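Local coordinates for DUF917 domain-containing protein (Chromobacterium violaceum, PDB 2O3I) that is of unknown function but, with both S-Me-THD-like domains, belongs to the DUF917 family and assembles from two copies of the chain, at residues L158-L164 with F200-L206. The protein carries 2 engineered substitutions. Sequence-based numbering, arbitrary orientation.
Sequences LAGESGL and FGQFGGL
The end of strand 156-159 runs antiparallel to the start of strand 203-211. Ala159 and Gly205 form a hydrogen-bonded pair (CA-CA 4.9 Å), with Ala159 N to Gly205 O and Gly205 N to Ala159 O both 2.9 Å; Leu158 faces Leu206 as a non-hydrogen-bonded pair (CA-CA 4.7 Å). Beyond Ala159 the chain turns through 160-163, closed by Gly160 N to Leu164 O at 2.7 Å, into strand 165-171. In this mixed sheet, strand 156-159 is thus flanked by 203-211 and 165-171, a join between the N- and C-terminal family regions. Phe200, chi1 m, sends its ring back over the strand end: Leu164 CD1 makes a CH-pi contact 3.5 Å from the ring centroid, and Leu158 CB lies 3.7 Å from Phe200 CZ. Helix 183-194 packs on Leu158 and Phe200. A CB on Gly204 would clash with the Phe200 ring. At the turn, Glu161 CG sits 3.7 Å from Phe203 CZ, while its carboxylate hydrogen-bonds Gly82 N and Tyr67 OH.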
ATOM      1  N   LEU A 158       1.839 -10.096  -3.690  1.00 24.51           N
ATOM      2  CA  LEU A 158       3.047  -9.972  -2.881  1.00 27.35           C
ATOM      3  C   LEU A 158       2.929 -11.028  -1.786  1.00 28.24           C
ATOM      4  O   LEU A 158       1.880 -11.162  -1.159  1.00 28.23           O
ATOM      5  CB  LEU A 158       3.151  -8.584  -2.253  1.00 27.30           C
ATOM      6  CG  LEU A 158       3.513  -7.439  -3.190  1.00 28.23           C
ATOM      7  CD1 LEU A 158       3.387  -6.126  -2.422  1.00 31.36           C
ATOM      8  CD2 LEU A 158       4.924  -7.624  -3.737  1.00 23.25           C
ATOM      9  N   ALA A 159       3.998 -11.782  -1.558  1.00 29.68           N
ATOM     10  CA  ALA A 159       3.947 -12.836  -0.557  1.00 30.30           C
ATOM     11  C   ALA A 159       5.136 -12.878   0.392  1.00 30.25           C
ATOM     12  O   ALA A 159       6.256 -12.524   0.022  1.00 30.25           O
ATOM     13  CB  ALA A 159       3.790 -14.178  -1.250  1.00 28.53           C
ATOM     14  N   GLY A 160       4.864 -13.314   1.621  1.00 33.60           N
ATOM     15  CA  GLY A 160       5.891 -13.438   2.646  1.00 35.52           C
ATOM     16  C   GLY A 160       6.472 -14.842   2.637  1.00 37.65           C
ATOM     17  O   GLY A 160       6.084 -15.675   1.815  1.00 37.37           O
ATOM     18  N   GLU A 161       7.394 -15.119   3.554  1.00 40.18           N
ATOM     19  CA  GLU A 161       8.036 -16.428   3.623  1.00 42.04           C
ATOM     20  C   GLU A 161       7.286 -17.446   4.482  1.00 43.26           C
ATOM     21  O   GLU A 161       7.554 -18.649   4.403  1.00 42.77           O
ATOM     22  CB  GLU A 161       9.468 -16.271   4.149  1.00 43.05           C
ATOM     23  CG  GLU A 161      10.368 -15.414   3.254  1.00 44.46           C
ATOM     24  CD  GLU A 161      10.636 -16.061   1.900  1.00 46.58           C
ATOM     25  OE1 GLU A 161      11.208 -17.177   1.877  1.00 45.79           O
ATOM     26  OE2 GLU A 161      10.278 -15.456   0.863  1.00 44.06           O
ATOM     27  N   SER A 162       6.344 -16.968   5.291  1.00 43.56           N
ATOM     28  CA  SER A 162       5.574 -17.846   6.171  1.00 44.07           C
ATOM     29  C   SER A 162       4.248 -18.302   5.564  1.00 44.12           C
ATOM     30  O   SER A 162       3.914 -19.491   5.592  1.00 45.92           O
ATOM     31  CB  SER A 162       5.313 -17.145   7.506  1.00 44.36           C
ATOM     32  OG  SER A 162       4.652 -15.905   7.307  1.00 47.97           O
ATOM     33  N   GLY A 163       3.494 -17.358   5.016  1.00 42.23           N
ATOM     34  CA  GLY A 163       2.213 -17.691   4.423  1.00 41.33           C
ATOM     35  C   GLY A 163       1.413 -16.437   4.149  1.00 40.13           C
ATOM     36  O   GLY A 163       0.306 -16.494   3.622  1.00 41.75           O
ATOM     37  N   LEU A 164       1.982 -15.297   4.517  1.00 39.02           N
ATOM     38  CA  LEU A 164       1.336 -14.012   4.297  1.00 38.87           C
ATOM     39  C   LEU A 164       1.281 -13.708   2.792  1.00 37.98           C
ATOM     40  O   LEU A 164       2.287 -13.806   2.092  1.00 37.02           O
ATOM     41  CB  LEU A 164       2.112 -12.932   5.065  1.00 39.85           C
ATOM     42  CG  LEU A 164       1.863 -11.421   4.951  1.00 40.50           C
ATOM     43  CD1 LEU A 164       2.601 -10.893   3.756  1.00 42.40           C
ATOM     44  CD2 LEU A 164       0.384 -11.111   4.877  1.00 41.24           C
ATOM     45  N   PHE A 200       6.142  -8.304   6.263  1.00 44.65           N
ATOM     46  CA  PHE A 200       6.984  -8.683   5.131  1.00 44.19           C
ATOM     47  C   PHE A 200       8.467  -8.708   5.495  1.00 45.09           C
ATOM     48  O   PHE A 200       9.173  -9.665   5.180  1.00 45.74           O
ATOM     49  CB  PHE A 200       6.776  -7.725   3.953  1.00 41.68           C
ATOM     50  CG  PHE A 200       5.632  -8.096   3.065  1.00 41.11           C
ATOM     51  CD1 PHE A 200       4.423  -7.413   3.143  1.00 40.35           C
ATOM     52  CD2 PHE A 200       5.760  -9.136   2.146  1.00 40.45           C
ATOM     53  CE1 PHE A 200       3.356  -7.761   2.320  1.00 40.49           C
ATOM     54  CE2 PHE A 200       4.699  -9.492   1.319  1.00 40.85           C
ATOM     55  CZ  PHE A 200       3.494  -8.804   1.404  1.00 40.72           C
ATOM     56  N   GLY A 201       8.944  -7.650   6.145  1.00 44.49           N
ATOM     57  CA  GLY A 201      10.343  -7.602   6.521  1.00 45.51           C
ATOM     58  C   GLY A 201      11.221  -6.972   5.458  1.00 46.14           C
ATOM     59  O   GLY A 201      12.347  -7.418   5.227  1.00 46.78           O
ATOM     60  N   GLN A 202      10.690  -5.941   4.804  1.00 45.52           N
ATOM     61  CA  GLN A 202      11.394  -5.197   3.759  1.00 43.96           C
ATOM     62  C   GLN A 202      11.578  -5.899   2.407  1.00 42.14           C
ATOM     63  O   GLN A 202      12.268  -5.374   1.529  1.00 43.21           O
ATOM     64  CB  GLN A 202      12.757  -4.729   4.280  1.00 47.32           C
ATOM     65  CG  GLN A 202      12.690  -3.933   5.589  1.00 49.26           C
ATOM     66  CD  GLN A 202      11.788  -2.710   5.500  1.00 50.90           C
ATOM     67  OE1 GLN A 202      12.082  -1.752   4.777  1.00 52.34           O
ATOM     68  NE2 GLN A 202      10.681  -2.741   6.234  1.00 50.58           N
ATOM     69  N   PHE A 203      10.972  -7.073   2.232  1.00 38.29           N
ATOM     70  CA  PHE A 203      11.074  -7.799   0.961  1.00 36.02           C
ATOM     71  C   PHE A 203       9.928  -8.790   0.802  1.00 33.98           C
ATOM     72  O   PHE A 203       9.183  -9.055   1.750  1.00 33.66           O
ATOM     73  CB  PHE A 203      12.405  -8.557   0.847  1.00 35.48           C
ATOM     74  CG  PHE A 203      12.412  -9.894   1.549  1.00 38.12           C
ATOM     75  CD1 PHE A 203      12.417  -9.973   2.940  1.00 37.97           C
ATOM     76  CD2 PHE A 203      12.393 -11.076   0.813  1.00 37.90           C
ATOM     77  CE1 PHE A 203      12.402 -11.213   3.586  1.00 39.37           C
ATOM     78  CE2 PHE A 203      12.377 -12.317   1.450  1.00 38.65           C
ATOM     79  CZ  PHE A 203      12.381 -12.386   2.839  1.00 38.83           C
ATOM     80  N   GLY A 204       9.793  -9.341  -0.400  1.00 31.00           N
ATOM     81  CA  GLY A 204       8.736 -10.301  -0.643  1.00 28.24           C
ATOM     82  C   GLY A 204       8.637 -10.784  -2.076  1.00 26.26           C
ATOM     83  O   GLY A 204       9.209 -10.185  -2.989  1.00 24.68           O
ATOM     84  N   GLY A 205       7.913 -11.882  -2.271  1.00 22.76           N
ATOM     85  CA  GLY A 205       7.735 -12.410  -3.602  1.00 21.76           C
ATOM     86  C   GLY A 205       6.695 -11.601  -4.347  1.00 23.90           C
ATOM     87  O   GLY A 205       5.739 -11.081  -3.750  1.00 23.11           O
ATOM     88  N   LEU A 206       6.879 -11.478  -5.657  1.00 23.53           N
ATOM     89  CA  LEU A 206       5.932 -10.741  -6.485  1.00 24.14           C
ATOM     90  C   LEU A 206       5.486 -11.571  -7.677  1.00 23.37           C
ATOM     91  O   LEU A 206       6.281 -12.281  -8.293  1.00 25.54           O
ATOM     92  CB  LEU A 206       6.556  -9.435  -6.987  1.00 21.95           C
ATOM     93  CG  LEU A 206       5.836  -8.697  -8.123  1.00 21.57           C
ATOM     94  CD1 LEU A 206       4.477  -8.189  -7.649  1.00 20.16           C
ATOM     95  CD2 LEU A 206       6.708  -7.542  -8.596  1.00 19.68           C
TER